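Local coordinates for protein 3-hydroxyadipyl-CoA dehydrogenase (Escherichia coli, PDB 3MOG) that catalyses the NAD-dependent oxidation of 3-hydroxyadipyl-CoA to 3-oxoadipyl-CoA in phenylacetate degradation and works as a homotrimer, at residues A21-S26 with L174-Q179; V88-S93 with A101-L106; Q113-T118 with V166-E171; H142-A147 with L152-S157. All blocks are in the same frame, centred on the assembly; numbering follows the deposited sequence.

All four contacts lie in the N-terminal NAD-binding domain, of Rossmann type. Contacts 2, 3 and 4 reach the same mixed sheet. Contact 1 meets it at Q179, next to strand 152-157. Contacts 2 and 3 use neighbouring strands, with centres about 14 Å apart; E90 OE1 and T118 OG1, 2.7 Å apart, join them in a probable hydrogen bond. Contacts 1 and 3 share helix 163-175. It leads into the turn where W176 CH2 of contact 1 meets I89 CD1 of contact 2 at 4.0 Å. The centres of contacts 1 and 4 are about 11 Å apart, linked by a probable hydrogen bond of 2.6 Å from K178 NZ to A147 O. Contact 4 holds a histidine-glutamate pair that, judging from the family, probably lies at the active site.

Contact 1. Residues A21-S26 with L174-Q179; sequences AEVAAS and LSWGKQ
K178 NZ is held by two backbone carbonyls, A147 O and M150 O, while the carbon chain behind it rests on V23. K178 CE is 4.0 Å from V23 CG1 and 4.1 Å from V23 CG2, so both methyls of the valine meet it. CG2 meets only K178. V23 CG1, anti to the backbone N (chi1 172°), also reaches the root of the indole, where it lies 3.8 Å from both W176 CB and W176 CE3. The valine and tryptophan side chains cross at about a right angle.

The contact belongs to a Rossmann-type NAD-binding domain. Helix 15-26 is the first helix after strand 8-11. W176 comes just after helix 163-175, which ends in a Schellman motif. G177, with positive phi, is its C-prime residue. G177 N bonds to L174 O at 2.8 Å, and K178 N pairs with T173 O. K178 then leads into strand 179-184.

A24 CB lies over one face of the indole, 4.1 Å from the centroid of the W176 six-membered ring and 26° off its normal, a CH-pi contact. The rings of H27 and H29 also meet W176. On the helix, S26 OG bonds back to V23 O at 3.2 Å.

Contact 2. Residues V88-S93 with A101-L106; sequences VIEAAS and ALFAQL
E90 and L102 make the tightest approach here. E90 CG lies 3.6 Å from L102 CD2, and the two side chains cross obliquely. F103 meets the same glutamate from another direction. E90 CB is 3.8 Å from F103 CE2, with the side chains at about a right angle. The carboxylate plane of E90 stands 71° from the phenyl ring. Two residues earlier in the strand, V88 CG1 touches L106 CD1 at 4.0 Å.

The segments belong to a beta-alpha-beta crossover of the Rossmann-type domain, made of strand 87-90, helix 96-109 and strand 115-118. Strand 88-90 and helix 101-106 run nearly antiparallel, at 167°, with their axes 11.1 Å apart. V88 and E90 point toward the helix, whereas I89 points away.

V88, L106, E90 and F103 are all buried. The end beyond the strand is looser. A92 is exposed, and A92 CB stays 4.9 Å from L102 CD2, on a leucine that is itself partly exposed.

E90 CG is anti to the backbone N, and the chain then bends at chi2 (-79°). This curls the carboxylate back toward its own backbone. A92 N is modelled very close to E90 OE2, a doubtful distance. An alanine in place of E90 would probably leave T118 OG1 without its bond to E90 OE1 and open a gap where E90 CG met L102 CD2, though the F103 ring would keep its contact with CB.

Contact 3. Residues Q113-T118 with V166-E171; sequences QTLLTT and VEQLCE
L115 and L169 pass each other in opposite directions, their side chains sliding alongside until L115 CD1 lies 3.7 Å from L169 CD2. This is strand-on-helix packing in the Rossmann-type domain. Helix 163-175 lies against one face of the central sheet. The axes of the short segments 115-118 and 166-171 cross at -67°, 10.8 Å apart at closest. L115 and T117 point to this helix. L116 points the other way and packs on F103 and L106 of helix 96-109, so the strand is sandwiched between two helices.

T117 meets L169 in a different manner. The two side chains reach toward each other tip to tip, with T117 CG2 3.8 Å from L169 CD1. L169 thus spends one methyl on each strand residue. It touches V155 as well, on strand 152-157 of the same sheet. At T117, chi1 is 66°, which sets OG1 between the backbone N and the carbonyl carbon. CG2 is left to face the helix, and OG1 bonds to V88 O on the neighbouring strand.

Q168 also points toward the strand. Its chain is extended beyond CG and runs at a slant to L115. Q168 packs against L3 too. At the end of Q168, the amide nitrogen meets both methyls of the leucine: Q168 NE2 is 3.9 Å from L115 CD1 and 4.2 Å from L115 CD2.

Contact 4. Residues H142-A147 with L152-S157; sequences HFFNPA and LVEVVS
The H142 imidazole has E154 OE1 at its edge, only 3° out of the ring plane. The F144 ring has L152 O at its edge, 3.5 Å from F144 CD1, and the E154 carboxylate carbon there too. The F143 ring has V153 CB over one face. In this antiparallel hairpin H142 and F143 end strand 138-143, F144 lies just past it, and L152, V153 and E154 are on strand 152-157. H142 and E154 form a hydrogen-bonded pair: H142 N gives to E154 O at 2.9 Å, and E154 N to H142 O at 3.0 Å.

Their side chains lie side by side. H142 ND1 donates to the anti lone pair of E154 OE1 at 2.7 Å and 151°, as in the His-Glu pair of this family, so these are probably the equivalent residues. H142 NE2 bonds weakly to S121 OG. E154 OE2 accepts from I190 N and V191 N. An alanine at E154 removes the acceptor of H142 ND1, which would probably leave the imidazole less firmly held and both these N-H groups without this partner.

F144 CE1 lies 3.6 Å from L152 CD2. A water ties their backbones, accepting from F144 N at 3.0 Å and donating to L152 O at 2.7 Å.

Contact 1. Residues A21-S26 with L174-Q179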
# COMPACT_ATOMS: atom_id res chain seq x y z
N ALA C 21 -17.91 -10.75 34.81
CA ALA C 21 -18.95 -11.19 35.74
C ALA C 21 -18.56 -10.92 37.19
O ALA C 21 -19.38 -10.42 37.98
CB ALA C 21 -19.27 -12.71 35.53
N GLU C 22 -17.31 -11.22 37.53
CA GLU C 22 -16.75 -10.96 38.86
C GLU C 22 -16.83 -9.47 39.25
O GLU C 22 -17.23 -9.15 40.37
CB GLU C 22 -15.30 -11.45 38.93
CG GLU C 22 -14.63 -11.24 40.30
CD GLU C 22 -13.16 -11.63 40.28
OE1 GLU C 22 -12.39 -11.05 41.08
OE2 GLU C 22 -12.77 -12.51 39.48
N VAL C 23 -16.49 -8.59 38.31
CA VAL C 23 -16.54 -7.14 38.53
C VAL C 23 -17.96 -6.67 38.78
O VAL C 23 -18.22 -5.95 39.75
CB VAL C 23 -15.95 -6.35 37.33
CG1 VAL C 23 -16.19 -4.85 37.48
CG2 VAL C 23 -14.46 -6.64 37.20
N ALA C 24 -18.88 -7.09 37.91
CA ALA C 24 -20.28 -6.70 38.02
C ALA C 24 -20.91 -7.22 39.33
O ALA C 24 -21.52 -6.44 40.05
CB ALA C 24 -21.09 -7.13 36.78
N ALA C 25 -20.70 -8.50 39.65
CA ALA C 25 -21.26 -9.07 40.89
C ALA C 25 -20.62 -8.50 42.16
O ALA C 25 -21.30 -8.33 43.17
CB ALA C 25 -21.15 -10.58 40.90
N SER C 26 -19.32 -8.19 42.11
CA SER C 26 -18.62 -7.63 43.27
C SER C 26 -19.08 -6.22 43.62
O SER C 26 -18.75 -5.71 44.68
CB SER C 26 -17.09 -7.71 43.13
OG SER C 26 -16.56 -6.62 42.40
N LEU C 174 -17.58 3.69 35.99
CA LEU C 174 -17.12 4.52 37.11
C LEU C 174 -17.55 3.85 38.41
O LEU C 174 -16.71 3.51 39.24
CB LEU C 174 -17.65 5.97 37.03
CG LEU C 174 -16.86 6.98 36.17
CD1 LEU C 174 -17.59 8.32 36.04
CD2 LEU C 174 -15.44 7.20 36.70
N SER C 175 -18.84 3.54 38.52
CA SER C 175 -19.35 2.85 39.71
C SER C 175 -18.73 1.46 39.97
O SER C 175 -18.79 0.97 41.09
CB SER C 175 -20.89 2.79 39.69
OG SER C 175 -21.37 1.76 38.84
N TRP C 176 -18.13 0.83 38.94
CA TRP C 176 -17.39 -0.43 39.13
C TRP C 176 -15.90 -0.21 39.46
O TRP C 176 -15.10 -1.17 39.45
CB TRP C 176 -17.54 -1.37 37.94
CG TRP C 176 -18.96 -1.82 37.67
CD1 TRP C 176 -20.04 -1.62 38.47
CD2 TRP C 176 -19.43 -2.57 36.53
NE1 TRP C 176 -21.17 -2.17 37.90
CE2 TRP C 176 -20.82 -2.77 36.72
CE3 TRP C 176 -18.82 -3.09 35.37
CZ2 TRP C 176 -21.62 -3.45 35.78
CZ3 TRP C 176 -19.61 -3.78 34.45
CH2 TRP C 176 -21.00 -3.95 34.66
N GLY C 177 -15.55 1.04 39.77
CA GLY C 177 -14.17 1.40 40.11
C GLY C 177 -13.24 1.38 38.90
O GLY C 177 -12.03 1.25 39.06
N LYS C 178 -13.83 1.48 37.71
CA LYS C 178 -13.05 1.53 36.47
C LYS C 178 -12.89 2.96 36.02
O LYS C 178 -13.44 3.89 36.62
CB LYS C 178 -13.71 0.71 35.35
CG LYS C 178 -13.89 -0.78 35.62
CD LYS C 178 -12.61 -1.44 36.10
CE LYS C 178 -12.83 -2.93 36.36
NZ LYS C 178 -11.59 -3.60 36.89
N GLN C 179 -12.12 3.14 34.95
CA GLN C 179 -11.98 4.43 34.32
C GLN C 179 -12.38 4.29 32.86
O GLN C 179 -11.63 3.73 32.05
CB GLN C 179 -10.52 4.91 34.43
CG GLN C 179 -10.32 6.37 34.01
CD GLN C 179 -11.23 7.34 34.75
OE1 GLN C 179 -11.24 7.37 35.98
NE2 GLN C 179 -12.01 8.11 34.00

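Contact 2. Residues V88-S93 with A101-L106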
# COMPACT_ATOMS: atom_id res chain seq x y z
N VAL C 88 -26.41 -6.31 28.77
CA VAL C 88 -25.75 -7.52 28.34
C VAL C 88 -24.35 -7.16 27.88
O VAL C 88 -24.16 -6.22 27.08
CB VAL C 88 -26.51 -8.20 27.18
CG1 VAL C 88 -25.79 -9.47 26.77
CG2 VAL C 88 -27.93 -8.53 27.59
N ILE C 89 -23.36 -7.89 28.40
CA ILE C 89 -21.98 -7.76 27.95
C ILE C 89 -21.55 -9.08 27.31
O ILE C 89 -21.37 -10.08 27.99
CB ILE C 89 -21.04 -7.39 29.11
CG1 ILE C 89 -21.52 -6.12 29.81
CG2 ILE C 89 -19.60 -7.19 28.60
CD1 ILE C 89 -20.82 -5.86 31.13
N GLU C 90 -21.37 -9.05 26.00
CA GLU C 90 -21.01 -10.23 25.21
C GLU C 90 -19.50 -10.38 25.13
O GLU C 90 -18.80 -9.45 24.77
CB GLU C 90 -21.60 -10.08 23.80
CG GLU C 90 -21.36 -11.24 22.86
CD GLU C 90 -19.96 -11.25 22.26
OE1 GLU C 90 -19.48 -10.19 21.82
OE2 GLU C 90 -19.35 -12.34 22.25
N ALA C 91 -19.00 -11.57 25.45
CA ALA C 91 -17.58 -11.85 25.35
C ALA C 91 -17.33 -13.31 24.92
O ALA C 91 -16.58 -14.03 25.57
CB ALA C 91 -16.91 -11.55 26.68
N ALA C 92 -17.99 -13.75 23.86
CA ALA C 92 -17.81 -15.12 23.37
C ALA C 92 -16.99 -15.14 22.08
O ALA C 92 -15.87 -14.62 22.06
CB ALA C 92 -19.16 -15.81 23.20
N SER C 93 -17.52 -15.72 21.00
CA SER C 93 -16.78 -15.87 19.74
C SER C 93 -16.44 -14.53 19.10
O SER C 93 -17.27 -13.63 19.08
CB SER C 93 -17.55 -16.75 18.74
OG SER C 93 -16.90 -16.82 17.48
N ALA C 101 -25.39 -12.97 14.68
CA ALA C 101 -26.43 -13.95 15.06
C ALA C 101 -26.84 -13.85 16.53
O ALA C 101 -28.03 -13.91 16.86
CB ALA C 101 -25.97 -15.38 14.72
N LEU C 102 -25.85 -13.70 17.42
CA LEU C 102 -26.10 -13.54 18.85
C LEU C 102 -26.90 -12.28 19.15
O LEU C 102 -27.88 -12.32 19.90
CB LEU C 102 -24.79 -13.54 19.64
CG LEU C 102 -24.76 -13.54 21.18
CD1 LEU C 102 -25.83 -14.42 21.83
CD2 LEU C 102 -23.38 -13.99 21.63
N PHE C 103 -26.51 -11.16 18.54
CA PHE C 103 -27.15 -9.87 18.84
C PHE C 103 -28.54 -9.75 18.25
O PHE C 103 -29.41 -9.07 18.81
CB PHE C 103 -26.26 -8.69 18.42
CG PHE C 103 -25.27 -8.26 19.47
CD1 PHE C 103 -25.48 -7.09 20.19
CD2 PHE C 103 -24.14 -9.03 19.74
CE1 PHE C 103 -24.57 -6.69 21.15
CE2 PHE C 103 -23.23 -8.65 20.71
CZ PHE C 103 -23.45 -7.47 21.42
N ALA C 104 -28.75 -10.44 17.13
CA ALA C 104 -30.08 -10.59 16.53
C ALA C 104 -31.01 -11.33 17.50
O ALA C 104 -32.15 -10.91 17.72
CB ALA C 104 -29.98 -11.33 15.20
N GLN C 105 -30.51 -12.41 18.09
CA GLN C 105 -31.27 -13.17 19.09
C GLN C 105 -31.59 -12.35 20.36
O GLN C 105 -32.69 -12.47 20.91
CB GLN C 105 -30.55 -14.47 19.43
CG GLN C 105 -31.48 -15.58 19.90
CD GLN C 105 -30.78 -16.93 20.07
OE1 GLN C 105 -31.43 -17.94 20.35
NE2 GLN C 105 -29.46 -16.95 19.91
N LEU C 106 -30.65 -11.52 20.81
CA LEU C 106 -30.85 -10.69 22.00
C LEU C 106 -31.78 -9.51 21.74
O LEU C 106 -32.34 -8.95 22.67
CB LEU C 106 -29.51 -10.16 22.53
CG LEU C 106 -28.43 -11.12 23.02
CD1 LEU C 106 -27.13 -10.36 23.08
CD2 LEU C 106 -28.77 -11.71 24.38

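Contact 3. Residues Q113-T118 with V166-E171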
# COMPACT_ATOMS: atom_id res chain seq x y z
N GLN C 113 -34.91 -1.22 25.46
CA GLN C 113 -34.13 -0.26 26.26
C GLN C 113 -32.93 -0.92 26.97
O GLN C 113 -32.19 -0.26 27.70
CB GLN C 113 -35.01 0.52 27.24
CG GLN C 113 -35.50 -0.27 28.47
CD GLN C 113 -36.84 -0.96 28.26
OE1 GLN C 113 -37.40 -0.95 27.16
NE2 GLN C 113 -37.36 -1.57 29.32
N THR C 114 -32.76 -2.23 26.76
CA THR C 114 -31.64 -2.97 27.33
C THR C 114 -30.38 -2.68 26.52
O THR C 114 -30.38 -2.80 25.29
CB THR C 114 -31.96 -4.48 27.41
OG1 THR C 114 -32.70 -4.73 28.62
CG2 THR C 114 -30.70 -5.36 27.41
N LEU C 115 -29.32 -2.29 27.22
CA LEU C 115 -28.03 -2.01 26.59
C LEU C 115 -27.37 -3.31 26.16
O LEU C 115 -27.31 -4.27 26.93
CB LEU C 115 -27.13 -1.22 27.55
CG LEU C 115 -27.80 -0.10 28.38
CD1 LEU C 115 -26.82 0.50 29.37
CD2 LEU C 115 -28.42 1.00 27.51
N LEU C 116 -26.92 -3.36 24.91
CA LEU C 116 -26.35 -4.57 24.35
C LEU C 116 -24.91 -4.30 23.98
O LEU C 116 -24.62 -3.61 23.01
CB LEU C 116 -27.13 -5.04 23.12
CG LEU C 116 -28.59 -5.48 23.27
CD1 LEU C 116 -29.13 -5.96 21.91
CD2 LEU C 116 -28.72 -6.55 24.33
N THR C 117 -23.98 -4.82 24.76
CA THR C 117 -22.61 -4.46 24.53
C THR C 117 -21.74 -5.66 24.24
O THR C 117 -22.10 -6.80 24.54
CB THR C 117 -22.02 -3.67 25.71
OG1 THR C 117 -21.95 -4.50 26.86
CG2 THR C 117 -22.89 -2.46 26.02
N THR C 118 -20.59 -5.38 23.63
CA THR C 118 -19.62 -6.42 23.37
C THR C 118 -18.24 -6.01 23.88
O THR C 118 -17.88 -4.83 23.85
CB THR C 118 -19.57 -6.80 21.87
OG1 THR C 118 -18.49 -7.72 21.64
CG2 THR C 118 -19.38 -5.60 21.02
N VAL C 166 -23.81 5.99 25.97
CA VAL C 166 -22.40 6.23 26.34
C VAL C 166 -22.28 6.74 27.79
O VAL C 166 -21.47 6.23 28.58
CB VAL C 166 -21.71 7.21 25.33
CG1 VAL C 166 -20.37 7.70 25.85
CG2 VAL C 166 -21.54 6.56 23.97
N GLU C 167 -23.11 7.72 28.13
CA GLU C 167 -23.10 8.33 29.46
C GLU C 167 -23.46 7.32 30.54
O GLU C 167 -22.84 7.29 31.60
CB GLU C 167 -24.09 9.50 29.54
CG GLU C 167 -23.74 10.73 28.73
CD GLU C 167 -22.42 11.37 29.12
OE1 GLU C 167 -22.12 11.46 30.34
OE2 GLU C 167 -21.69 11.80 28.21
N GLN C 168 -24.49 6.52 30.25
CA GLN C 168 -24.91 5.43 31.12
C GLN C 168 -23.77 4.44 31.35
O GLN C 168 -23.43 4.13 32.50
CB GLN C 168 -26.14 4.71 30.53
CG GLN C 168 -27.48 5.41 30.76
CD GLN C 168 -28.66 4.62 30.20
OE1 GLN C 168 -29.29 5.01 29.22
NE2 GLN C 168 -28.95 3.47 30.83
N LEU C 169 -23.14 4.01 30.25
CA LEU C 169 -22.01 3.06 30.34
C LEU C 169 -20.80 3.61 31.07
O LEU C 169 -20.17 2.89 31.85
CB LEU C 169 -21.62 2.51 28.96
CG LEU C 169 -22.73 1.68 28.32
CD1 LEU C 169 -22.32 1.18 26.94
CD2 LEU C 169 -23.13 0.51 29.25
N CYS C 170 -20.48 4.89 30.84
CA CYS C 170 -19.39 5.58 31.57
C CYS C 170 -19.68 5.65 33.07
O CYS C 170 -18.82 5.28 33.88
CB CYS C 170 -19.12 6.99 31.01
SG CYS C 170 -18.34 7.01 29.38
N GLU C 171 -20.87 6.12 33.42
CA GLU C 171 -21.29 6.21 34.82
C GLU C 171 -21.26 4.86 35.52
O GLU C 171 -20.79 4.75 36.65
CB GLU C 171 -22.69 6.83 34.95
CG GLU C 171 -23.04 7.17 36.39
CD GLU C 171 -24.29 8.02 36.54
OE1 GLU C 171 -25.30 7.72 35.87
OE2 GLU C 171 -24.26 8.97 37.35

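Contact 4. Residues H142-A147 with L152-S157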
# COMPACT_ATOMS: atom_id res chain seq x y z
N HIS C 142 -15.23 -2.34 26.33
CA HIS C 142 -14.00 -3.09 26.13
C HIS C 142 -13.09 -3.10 27.35
O HIS C 142 -12.43 -2.10 27.63
CB HIS C 142 -13.26 -2.54 24.91
CG HIS C 142 -11.97 -3.24 24.61
ND1 HIS C 142 -10.81 -2.56 24.30
CD2 HIS C 142 -11.65 -4.55 24.57
CE1 HIS C 142 -9.84 -3.43 24.09
NE2 HIS C 142 -10.32 -4.65 24.26
N PHE C 143 -13.06 -4.23 28.07
CA PHE C 143 -12.25 -4.40 29.27
C PHE C 143 -10.89 -4.98 28.90
O PHE C 143 -10.69 -5.46 27.79
CB PHE C 143 -12.93 -5.39 30.23
CG PHE C 143 -14.23 -4.90 30.82
CD1 PHE C 143 -15.42 -4.95 30.09
CD2 PHE C 143 -14.27 -4.42 32.12
CE1 PHE C 143 -16.61 -4.52 30.64
CE2 PHE C 143 -15.46 -3.98 32.69
CZ PHE C 143 -16.63 -4.02 31.95
N PHE C 144 -9.96 -4.98 29.85
CA PHE C 144 -8.62 -5.50 29.59
C PHE C 144 -8.30 -6.64 30.57
O PHE C 144 -8.73 -6.59 31.71
CB PHE C 144 -7.59 -4.36 29.67
CG PHE C 144 -7.69 -3.37 28.51
CD1 PHE C 144 -8.70 -2.41 28.47
CD2 PHE C 144 -6.78 -3.42 27.46
CE1 PHE C 144 -8.82 -1.52 27.40
CE2 PHE C 144 -6.89 -2.53 26.38
CZ PHE C 144 -7.91 -1.57 26.37
N ASN C 145 -7.58 -7.66 30.09
CA ASN C 145 -7.13 -8.82 30.88
C ASN C 145 -6.06 -8.47 31.94
O ASN C 145 -5.03 -7.88 31.60
CB ASN C 145 -6.55 -9.86 29.93
CG ASN C 145 -6.66 -11.30 30.44
OD1 ASN C 145 -6.37 -12.23 29.70
ND2 ASN C 145 -7.10 -11.48 31.67
N PRO C 146 -6.29 -8.85 33.22
CA PRO C 146 -7.53 -9.41 33.76
C PRO C 146 -8.51 -8.34 34.19
O PRO C 146 -8.14 -7.39 34.88
CB PRO C 146 -7.05 -10.26 34.96
CG PRO C 146 -5.55 -10.15 34.98
CD PRO C 146 -5.19 -8.92 34.20
N ALA C 147 -9.75 -8.50 33.75
CA ALA C 147 -10.82 -7.53 34.06
C ALA C 147 -10.95 -7.08 35.51
O ALA C 147 -11.19 -5.88 35.73
CB ALA C 147 -12.15 -7.98 33.51
N LEU C 152 -8.91 0.19 33.09
CA LEU C 152 -9.42 0.86 31.90
C LEU C 152 -10.58 0.11 31.25
O LEU C 152 -10.55 -1.10 31.14
CB LEU C 152 -8.30 1.09 30.87
CG LEU C 152 -8.66 2.10 29.77
CD1 LEU C 152 -8.46 3.57 30.22
CD2 LEU C 152 -7.88 1.80 28.51
N VAL C 153 -11.61 0.84 30.82
CA VAL C 153 -12.52 0.32 29.79
C VAL C 153 -12.74 1.34 28.67
O VAL C 153 -12.85 2.53 28.93
CB VAL C 153 -13.85 -0.35 30.35
CG1 VAL C 153 -14.16 0.09 31.71
CG2 VAL C 153 -15.05 -0.17 29.40
N GLU C 154 -12.73 0.87 27.43
CA GLU C 154 -13.03 1.71 26.29
C GLU C 154 -14.51 1.56 25.96
O GLU C 154 -14.99 0.45 25.71
CB GLU C 154 -12.16 1.28 25.10
CG GLU C 154 -10.67 1.53 25.30
CD GLU C 154 -9.82 1.08 24.12
OE1 GLU C 154 -9.81 -0.13 23.82
OE2 GLU C 154 -9.14 1.94 23.51
N VAL C 155 -15.23 2.68 26.02
CA VAL C 155 -16.66 2.71 25.73
C VAL C 155 -16.82 3.12 24.27
O VAL C 155 -16.55 4.25 23.90
CB VAL C 155 -17.42 3.70 26.64
CG1 VAL C 155 -18.90 3.76 26.23
CG2 VAL C 155 -17.29 3.33 28.11
N VAL C 156 -17.22 2.18 23.43
CA VAL C 156 -17.06 2.38 22.00
C VAL C 156 -18.37 2.66 21.29
O VAL C 156 -19.29 1.83 21.33
CB VAL C 156 -16.39 1.16 21.35
CG1 VAL C 156 -15.91 1.51 19.96
CG2 VAL C 156 -15.25 0.69 22.19
N SER C 157 -18.46 3.82 20.65
CA SER C 157 -19.65 4.16 19.86
C SER C 157 -19.54 3.61 18.44
O SER C 157 -18.56 3.85 17.73
CB SER C 157 -19.89 5.66 19.81
OG SER C 157 -20.14 6.20 21.10
O HOH W 1 -10.67 -3.51 32.37